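Local coordinates for TonB-dependent siderophore receptor (Pseudomonas aeruginosa 39016, PDB 5NEC), which probably binds iron-loaded siderophores at the outer membrane and imports them with energy supplied through TonB, at residues Pro425-Asp439 with Ile451-His465. Residues are numbered along the deposited sequence; the frame is centred on the assembly and turned at random.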
ATOM      1  N   PRO A 425      25.172  -6.030  13.195  1.00 38.08           N
ATOM      2  CA  PRO A 425      23.749  -6.086  12.932  1.00 37.37           C
ATOM      3  C   PRO A 425      22.881  -6.714  14.022  1.00 36.31           C
ATOM      4  O   PRO A 425      23.382  -7.440  14.856  1.00 34.98           O
ATOM      5  CB  PRO A 425      23.679  -6.964  11.680  1.00 37.72           C
ATOM      6  CG  PRO A 425      24.810  -7.891  11.841  1.00 37.60           C
ATOM      7  CD  PRO A 425      25.889  -7.140  12.540  1.00 37.92           C
ATOM      8  N   LEU A 426      21.579  -6.440  13.967  1.00 36.37           N
ATOM      9  CA  LEU A 426      20.594  -7.223  14.704  1.00 38.73           C
ATOM     10  C   LEU A 426      20.078  -8.264  13.719  1.00 38.37           C
ATOM     11  O   LEU A 426      19.519  -7.898  12.675  1.00 38.84           O
ATOM     12  CB  LEU A 426      19.445  -6.349  15.218  1.00 40.01           C
ATOM     13  CG  LEU A 426      18.217  -7.038  15.828  1.00 41.16           C
ATOM     14  CD1 LEU A 426      18.589  -7.811  17.085  1.00 42.06           C
ATOM     15  CD2 LEU A 426      17.172  -5.968  16.148  1.00 41.87           C
ATOM     16  N   ASN A 427      20.292  -9.542  14.037  1.00 37.46           N
ATOM     17  CA  ASN A 427      19.910 -10.654  13.180  1.00 38.46           C
ATOM     18  C   ASN A 427      18.777 -11.422  13.821  1.00 39.13           C
ATOM     19  O   ASN A 427      18.924 -11.911  14.928  1.00 40.49           O
ATOM     20  CB  ASN A 427      21.075 -11.616  12.991  1.00 38.21           C
ATOM     21  CG  ASN A 427      22.209 -11.021  12.187  1.00 39.14           C
ATOM     22  OD1 ASN A 427      22.046 -10.056  11.433  1.00 39.73           O
ATOM     23  ND2 ASN A 427      23.385 -11.597  12.356  1.00 39.46           N
ATOM     24  N   THR A 428      17.669 -11.563  13.117  1.00 39.45           N
ATOM     25  CA  THR A 428      16.482 -12.191  13.654  1.00 42.66           C
ATOM     26  C   THR A 428      16.022 -13.353  12.768  1.00 44.91           C
ATOM     27  O   THR A 428      15.951 -13.209  11.549  1.00 43.72           O
ATOM     28  CB  THR A 428      15.341 -11.161  13.751  1.00 43.70           C
ATOM     29  OG1 THR A 428      15.826  -9.959  14.379  1.00 43.85           O
ATOM     30  CG2 THR A 428      14.152 -11.737  14.539  1.00 43.92           C
ATOM     31  N   VAL A 429      15.715 -14.492  13.388  1.00 47.74           N
ATOM     32  CA  VAL A 429      15.160 -15.649  12.689  1.00 50.19           C
ATOM     33  C   VAL A 429      13.772 -15.939  13.269  1.00 53.69           C
ATOM     34  O   VAL A 429      13.659 -16.251  14.455  1.00 53.48           O
ATOM     35  CB  VAL A 429      16.079 -16.881  12.828  1.00 50.24           C
ATOM     36  CG1 VAL A 429      15.437 -18.117  12.199  1.00 51.04           C
ATOM     37  CG2 VAL A 429      17.440 -16.591  12.193  1.00 49.14           C
ATOM     38  N   GLY A 430      12.735 -15.833  12.430  1.00 56.17           N
ATOM     39  CA  GLY A 430      11.322 -16.073  12.828  1.00 56.54           C
ATOM     40  C   GLY A 430      10.693 -17.282  12.144  1.00 56.54           C
ATOM     41  O   GLY A 430      10.941 -17.518  10.979  1.00 56.46           O
ATOM     42  N   THR A 431       9.898 -18.047  12.890  1.00 58.00           N
ATOM     43  CA  THR A 431       9.152 -19.210  12.384  1.00 57.69           C
ATOM     44  C   THR A 431       7.681 -18.963  12.670  1.00 57.55           C
ATOM     45  O   THR A 431       7.347 -18.456  13.744  1.00 58.17           O
ATOM     46  CB  THR A 431       9.586 -20.505  13.104  1.00 58.47           C
ATOM     47  OG1 THR A 431      10.863 -20.896  12.622  1.00 61.05           O
ATOM     48  CG2 THR A 431       8.621 -21.672  12.877  1.00 60.54           C
ATOM     49  N   THR A 432       6.811 -19.303  11.716  1.00 56.72           N
ATOM     50  CA  THR A 432       5.366 -19.298  11.946  1.00 56.91           C
ATOM     51  C   THR A 432       4.755 -20.626  11.495  1.00 55.45           C
ATOM     52  O   THR A 432       5.201 -21.224  10.528  1.00 55.47           O
ATOM     53  CB  THR A 432       4.644 -18.160  11.193  1.00 57.75           C
ATOM     54  OG1 THR A 432       4.831 -18.342   9.796  1.00 61.83           O
ATOM     55  CG2 THR A 432       5.118 -16.789  11.600  1.00 57.19           C
ATOM     56  N   LYS A 433       3.750 -21.084  12.225  1.00 55.32           N
ATOM     57  CA  LYS A 433       2.898 -22.186  11.826  1.00 55.77           C
ATOM     58  C   LYS A 433       1.490 -21.680  12.035  1.00 54.11           C
ATOM     59  O   LYS A 433       1.193 -21.141  13.106  1.00 55.53           O
ATOM     60  CB  LYS A 433       3.124 -23.395  12.726  1.00 59.99           C
ATOM     61  CG  LYS A 433       4.480 -24.057  12.566  1.00 63.82           C
ATOM     62  CD  LYS A 433       4.683 -25.155  13.605  1.00 67.20           C
ATOM     63  CE  LYS A 433       5.835 -26.081  13.226  1.00 69.91           C
ATOM     64  NZ  LYS A 433       6.205 -26.965  14.374  1.00 71.42           N
ATOM     65  N   ALA A 434       0.622 -21.817  11.037  1.00 50.86           N
ATOM     66  CA  ALA A 434      -0.780 -21.408  11.199  1.00 49.96           C
ATOM     67  C   ALA A 434      -1.747 -22.435  10.640  1.00 50.14           C
ATOM     68  O   ALA A 434      -1.409 -23.186   9.735  1.00 50.13           O
ATOM     69  CB  ALA A 434      -1.025 -20.044  10.574  1.00 49.24           C
ATOM     70  N   ILE A 435      -2.951 -22.446  11.199  1.00 50.53           N
ATOM     71  CA  ILE A 435      -4.059 -23.232  10.683  1.00 51.57           C
ATOM     72  C   ILE A 435      -5.290 -22.332  10.638  1.00 51.65           C
ATOM     73  O   ILE A 435      -5.477 -21.498  11.512  1.00 48.29           O
ATOM     74  CB  ILE A 435      -4.274 -24.520  11.507  1.00 53.09           C
ATOM     75  CG1 ILE A 435      -5.346 -25.404  10.859  1.00 54.68           C
ATOM     76  CG2 ILE A 435      -4.646 -24.220  12.946  1.00 52.56           C
ATOM     77  CD1 ILE A 435      -5.420 -26.808  11.440  1.00 55.69           C
ATOM     78  N   TYR A 436      -6.096 -22.467   9.588  1.00 53.37           N
ATOM     79  CA  TYR A 436      -7.306 -21.660   9.439  1.00 55.12           C
ATOM     80  C   TYR A 436      -8.438 -22.479   8.805  1.00 56.02           C
ATOM     81  O   TYR A 436      -8.203 -23.506   8.171  1.00 54.80           O
ATOM     82  CB  TYR A 436      -7.011 -20.388   8.626  1.00 56.01           C
ATOM     83  CG  TYR A 436      -7.036 -20.625   7.147  1.00 58.35           C
ATOM     84  CD1 TYR A 436      -8.227 -20.474   6.420  1.00 60.47           C
ATOM     85  CD2 TYR A 436      -5.888 -21.063   6.466  1.00 59.26           C
ATOM     86  CE1 TYR A 436      -8.273 -20.738   5.055  1.00 61.53           C
ATOM     87  CE2 TYR A 436      -5.919 -21.317   5.100  1.00 60.19           C
ATOM     88  CZ  TYR A 436      -7.119 -21.156   4.399  1.00 62.67           C
ATOM     89  OH  TYR A 436      -7.189 -21.400   3.049  1.00 68.38           O
ATOM     90  N   ALA A 437      -9.667 -22.009   8.990  1.00 56.73           N
ATOM     91  CA  ALA A 437     -10.847 -22.636   8.404  1.00 56.56           C
ATOM     92  C   ALA A 437     -11.887 -21.553   8.206  1.00 57.56           C
ATOM     93  O   ALA A 437     -12.121 -20.756   9.100  1.00 58.99           O
ATOM     94  CB  ALA A 437     -11.355 -23.732   9.312  1.00 55.12           C
ATOM     95  N   PHE A 438     -12.467 -21.490   7.021  1.00 59.14           N
ATOM     96  CA  PHE A 438     -13.510 -20.528   6.712  1.00 62.28           C
ATOM     97  C   PHE A 438     -14.675 -21.300   6.071  1.00 59.20           C
ATOM     98  O   PHE A 438     -14.439 -22.182   5.256  1.00 56.23           O
ATOM     99  CB  PHE A 438     -12.949 -19.425   5.789  1.00 67.68           C
ATOM    100  CG  PHE A 438     -13.909 -18.276   5.560  1.00 76.66           C
ATOM    101  CD1 PHE A 438     -14.394 -17.519   6.644  1.00 83.35           C
ATOM    102  CD2 PHE A 438     -14.363 -17.946   4.269  1.00 81.49           C
ATOM    103  CE1 PHE A 438     -15.301 -16.469   6.446  1.00 85.40           C
ATOM    104  CE2 PHE A 438     -15.256 -16.885   4.076  1.00 83.50           C
ATOM    105  CZ  PHE A 438     -15.724 -16.150   5.163  1.00 84.17           C
ATOM    106  N   ASP A 439     -15.912 -20.989   6.466  1.00 57.68           N
ATOM    107  CA  ASP A 439     -17.112 -21.618   5.899  1.00 56.55           C
ATOM    108  C   ASP A 439     -18.242 -20.609   5.715  1.00 55.78           C
ATOM    109  O   ASP A 439     -18.541 -19.858   6.624  1.00 55.02           O
ATOM    110  CB  ASP A 439     -17.596 -22.763   6.797  1.00 55.92           C
ATOM    111  CG  ASP A 439     -18.691 -23.631   6.131  1.00 57.06           C
ATOM    112  OD1 ASP A 439     -18.859 -23.519   4.902  1.00 55.87           O
ATOM    113  OD2 ASP A 439     -19.361 -24.432   6.830  1.00 55.23           O
ATOM    114  N   ILE A 451     -18.579 -18.188   9.186  1.00 63.09           N
ATOM    115  CA  ILE A 451     -17.754 -18.393  10.365  1.00 60.83           C
ATOM    116  C   ILE A 451     -16.324 -18.608   9.895  1.00 60.41           C
ATOM    117  O   ILE A 451     -16.096 -19.182   8.827  1.00 60.05           O
ATOM    118  CB  ILE A 451     -18.246 -19.562  11.235  1.00 61.50           C
ATOM    119  CG1 ILE A 451     -18.339 -20.862  10.426  1.00 61.65           C
ATOM    120  CG2 ILE A 451     -19.602 -19.209  11.834  1.00 63.01           C
ATOM    121  CD1 ILE A 451     -18.708 -22.075  11.254  1.00 63.25           C
ATOM    122  N   GLY A 452     -15.366 -18.109  10.674  1.00 60.21           N
ATOM    123  CA  GLY A 452     -13.943 -18.229  10.355  1.00 58.53           C
ATOM    124  C   GLY A 452     -13.117 -18.270  11.631  1.00 58.52           C
ATOM    125  O   GLY A 452     -13.399 -17.542  12.584  1.00 57.61           O
ATOM    126  N   ALA A 453     -12.100 -19.117  11.651  1.00 58.16           N
ATOM    127  CA  ALA A 453     -11.141 -19.147  12.748  1.00 57.29           C
ATOM    128  C   ALA A 453      -9.717 -19.282  12.210  1.00 57.21           C
ATOM    129  O   ALA A 453      -9.495 -19.728  11.088  1.00 56.14           O
ATOM    130  CB  ALA A 453     -11.466 -20.266  13.735  1.00 56.76           C
ATOM    131  N   ARG A 454      -8.760 -18.872  13.037  1.00 58.12           N
ATOM    132  CA  ARG A 454      -7.338 -18.929  12.717  1.00 58.03           C
ATOM    133  C   ARG A 454      -6.511 -18.991  14.003  1.00 57.17           C
ATOM    134  O   ARG A 454      -6.772 -18.252  14.944  1.00 57.23           O
ATOM    135  CB  ARG A 454      -6.912 -17.710  11.891  1.00 58.87           C
ATOM    136  CG  ARG A 454      -5.593 -17.936  11.177  1.00 60.73           C
ATOM    137  CD  ARG A 454      -4.948 -16.655  10.689  1.00 62.27           C
ATOM    138  NE  ARG A 454      -3.633 -16.946  10.109  1.00 64.38           N
ATOM    139  CZ  ARG A 454      -3.412 -17.340   8.851  1.00 66.41           C
ATOM    140  NH1 ARG A 454      -4.421 -17.476   7.967  1.00 67.83           N
ATOM    141  NH2 ARG A 454      -2.151 -17.588   8.475  1.00 65.33           N
ATOM    142  N   PHE A 455      -5.528 -19.884  14.024  1.00 57.84           N
ATOM    143  CA  PHE A 455      -4.543 -20.010  15.096  1.00 59.07           C
ATOM    144  C   PHE A 455      -3.141 -19.864  14.496  1.00 58.95           C
ATOM    145  O   PHE A 455      -2.795 -20.600  13.581  1.00 55.13           O
ATOM    146  CB  PHE A 455      -4.666 -21.369  15.781  1.00 61.28           C
ATOM    147  CG  PHE A 455      -3.612 -21.615  16.819  1.00 64.55           C
ATOM    148  CD1 PHE A 455      -3.582 -20.859  17.992  1.00 66.33           C
ATOM    149  CD2 PHE A 455      -2.634 -22.590  16.622  1.00 67.29           C
ATOM    150  CE1 PHE A 455      -2.613 -21.084  18.958  1.00 68.09           C
ATOM    151  CE2 PHE A 455      -1.650 -22.815  17.582  1.00 68.64           C
ATOM    152  CZ  PHE A 455      -1.641 -22.057  18.752  1.00 68.93           C
ATOM    153  N   ASP A 456      -2.355 -18.910  15.007  1.00 61.00           N
ATOM    154  CA  ASP A 456      -0.963 -18.691  14.590  1.00 62.11           C
ATOM    155  C   ASP A 456      -0.025 -18.947  15.750  1.00 63.90           C
ATOM    156  O   ASP A 456      -0.292 -18.513  16.862  1.00 64.75           O
ATOM    157  CB  ASP A 456      -0.736 -17.249  14.153  1.00 62.41           C
ATOM    158  CG  ASP A 456      -1.300 -16.955  12.788  1.00 63.60           C
ATOM    159  OD1 ASP A 456      -0.563 -17.160  11.797  1.00 66.40           O
ATOM    160  OD2 ASP A 456      -2.474 -16.525  12.709  1.00 63.42           O
ATOM    161  N   SER A 457       1.086 -19.617  15.461  1.00 63.91           N
ATOM    162  CA  SER A 457       2.128 -19.916  16.430  1.00 62.73           C
ATOM    163  C   SER A 457       3.440 -19.322  15.900  1.00 61.28           C
ATOM    164  O   SER A 457       3.765 -19.491  14.733  1.00 58.48           O
ATOM    165  CB  SER A 457       2.213 -21.423  16.602  1.00 61.88           C
ATOM    166  OG  SER A 457       3.265 -21.784  17.454  1.00 64.26           O
ATOM    167  N   PHE A 458       4.164 -18.618  16.766  1.00 62.89           N
ATOM    168  CA  PHE A 458       5.313 -17.780  16.378  1.00 64.66           C
ATOM    169  C   PHE A 458       6.543 -18.104  17.263  1.00 61.30           C
ATOM    170  O   PHE A 458       6.396 -18.235  18.467  1.00 60.06           O
ATOM    171  CB  PHE A 458       4.873 -16.312  16.522  1.00 68.37           C
ATOM    172  CG  PHE A 458       5.798 -15.305  15.896  1.00 74.83           C
ATOM    173  CD1 PHE A 458       6.191 -15.424  14.559  1.00 80.70           C
ATOM    174  CD2 PHE A 458       6.239 -14.189  16.623  1.00 78.22           C
ATOM    175  CE1 PHE A 458       7.033 -14.475  13.959  1.00 82.45           C
ATOM    176  CE2 PHE A 458       7.075 -13.238  16.034  1.00 80.72           C
ATOM    177  CZ  PHE A 458       7.469 -13.378  14.698  1.00 81.93           C
ATOM    178  N   GLU A 459       7.723 -18.292  16.662  1.00 59.87           N
ATOM    179  CA  GLU A 459       9.002 -18.454  17.401  1.00 59.46           C
ATOM    180  C   GLU A 459      10.033 -17.540  16.790  1.00 56.62           C
ATOM    181  O   GLU A 459      10.222 -17.616  15.590  1.00 55.60           O
ATOM    182  CB  GLU A 459       9.574 -19.863  17.266  1.00 62.04           C
ATOM    183  CG  GLU A 459       8.725 -20.982  17.818  1.00 67.00           C
ATOM    184  CD  GLU A 459       9.486 -22.314  17.900  1.00 72.32           C
ATOM    185  OE1 GLU A 459      10.657 -22.323  18.350  1.00 77.93           O
ATOM    186  OE2 GLU A 459       8.914 -23.359  17.515  1.00 75.29           O
ATOM    187  N   THR A 460      10.701 -16.697  17.588  1.00 55.99           N
ATOM    188  CA  THR A 460      11.815 -15.858  17.094  1.00 54.41           C
ATOM    189  C   THR A 460      13.062 -15.961  17.954  1.00 52.14           C
ATOM    190  O   THR A 460      12.984 -16.165  19.148  1.00 50.86           O
ATOM    191  CB  THR A 460      11.473 -14.345  16.973  1.00 56.67           C
ATOM    192  OG1 THR A 460      11.098 -13.831  18.250  1.00 59.75           O
ATOM    193  CG2 THR A 460      10.358 -14.102  15.988  1.00 57.36           C
ATOM    194  N   THR A 461      14.214 -15.790  17.312  1.00 51.38           N
ATOM    195  CA  THR A 461      15.494 -15.660  17.980  1.00 50.21           C
ATOM    196  C   THR A 461      16.176 -14.456  17.393  1.00 47.74           C
ATOM    197  O   THR A 461      16.299 -14.358  16.191  1.00 47.18           O
ATOM    198  CB  THR A 461      16.345 -16.914  17.761  1.00 51.18           C
ATOM    199  OG1 THR A 461      15.707 -18.007  18.419  1.00 54.68           O
ATOM    200  CG2 THR A 461      17.741 -16.765  18.336  1.00 51.99           C
ATOM    201  N   ALA A 462      16.609 -13.540  18.245  1.00 47.20           N
ATOM    202  CA  ALA A 462      17.276 -12.309  17.811  1.00 46.32           C
ATOM    203  C   ALA A 462      18.678 -12.305  18.395  1.00 46.73           C
ATOM    204  O   ALA A 462      18.850 -12.483  19.608  1.00 48.42           O
ATOM    205  CB  ALA A 462      16.509 -11.083  18.282  1.00 44.41           C
ATOM    206  N   LYS A 463      19.675 -12.130  17.531  1.00 45.79           N
ATOM    207  CA  LYS A 463      21.051 -11.965  17.950  1.00 45.88           C
ATOM    208  C   LYS A 463      21.474 -10.546  17.650  1.00 44.84           C
ATOM    209  O   LYS A 463      21.478 -10.120  16.497  1.00 41.57           O
ATOM    210  CB  LYS A 463      21.960 -12.956  17.240  1.00 47.12           C
ATOM    211  CG  LYS A 463      21.816 -14.343  17.790  1.00 49.01           C
ATOM    212  CD  LYS A 463      22.478 -15.368  16.895  1.00 50.57           C
ATOM    213  CE  LYS A 463      22.156 -16.785  17.333  1.00 52.64           C
ATOM    214  NZ  LYS A 463      23.391 -17.625  17.376  1.00 54.85           N
ATOM    215  N   ASN A 464      21.835  -9.818  18.701  1.00 45.34           N
ATOM    216  CA  ASN A 464      22.213  -8.424  18.566  1.00 45.09           C
ATOM    217  C   ASN A 464      23.706  -8.264  18.760  1.00 44.20           C
ATOM    218  O   ASN A 464      24.213  -8.348  19.876  1.00 44.38           O
ATOM    219  CB  ASN A 464      21.468  -7.588  19.592  1.00 46.38           C
ATOM    220  CG  ASN A 464      21.688  -6.109  19.412  1.00 46.42           C
ATOM    221  OD1 ASN A 464      22.198  -5.645  18.394  1.00 47.33           O
ATOM    222  ND2 ASN A 464      21.310  -5.355  20.417  1.00 49.28           N
ATOM    223  N   HIS A 465      24.399  -8.008  17.660  1.00 43.00           N
ATOM    224  CA  HIS A 465      25.837  -7.737  17.664  1.00 43.32           C
ATOM    225  C   HIS A 465      26.136  -6.248  17.904  1.00 44.69           C
ATOM    226  O   HIS A 465      27.310  -5.858  17.927  1.00 45.93           O
ATOM    227  CB  HIS A 465      26.469  -8.245  16.343  1.00 42.31           C
ATOM    228  CG  HIS A 465      26.205  -9.703  16.087  1.00 41.69           C
ATOM    229  ND1 HIS A 465      26.870 -10.717  16.750  1.00 41.38           N
ATOM    230  CD2 HIS A 465      25.300 -10.311  15.288  1.00 40.39           C
ATOM    231  CE1 HIS A 465      26.396 -11.883  16.362  1.00 41.00           C
ATOM    232  NE2 HIS A 465      25.450 -11.666  15.466  1.00 40.97           N
TER
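I451 pairs with D439 where the two strands run on toward the hairpin turn, and N427 meets H465 near the other end. The backbones are joined by fifteen hydrogen bonds, from I451 N to D439 O (3.1 Å) up to H465 N to P425 O (3.0 Å). I451 has the most surface buried here. Its CG1 lies between the backbone N and the carbonyl carbon (chi1 56°), and this sets it beside D439, 3.9 Å from D439 O. N427 ND2 comes up to the edge of the H465 ring, 3.7 Å from H465 CD2, without a hydrogen bond. The two planes are 64° apart. H465 CD2 also lies 3.5 Å from P425 O.

The face carrying A434, Y436, R454 and D456 points into the barrel. There R454 NE makes a salt bridge to D456 OD2 (2.9 Å) within its own strand. OD2 lies in the guanidinium plane, and the bond is bent, 137° at the hydrogen. A434 CB packs against both groups, 3.2 Å from D456 OD1. R454 has a second acid: its NH2 makes a salt bridge to E366, so its charge is probably well balanced.

The two segments are parts of the arms of a long hairpin, strands 426-444 and 447-464, in the TonB-dependent receptor barrel. Strand 357-379 flanks 426-439, and strand 471-488 flanks 451-464.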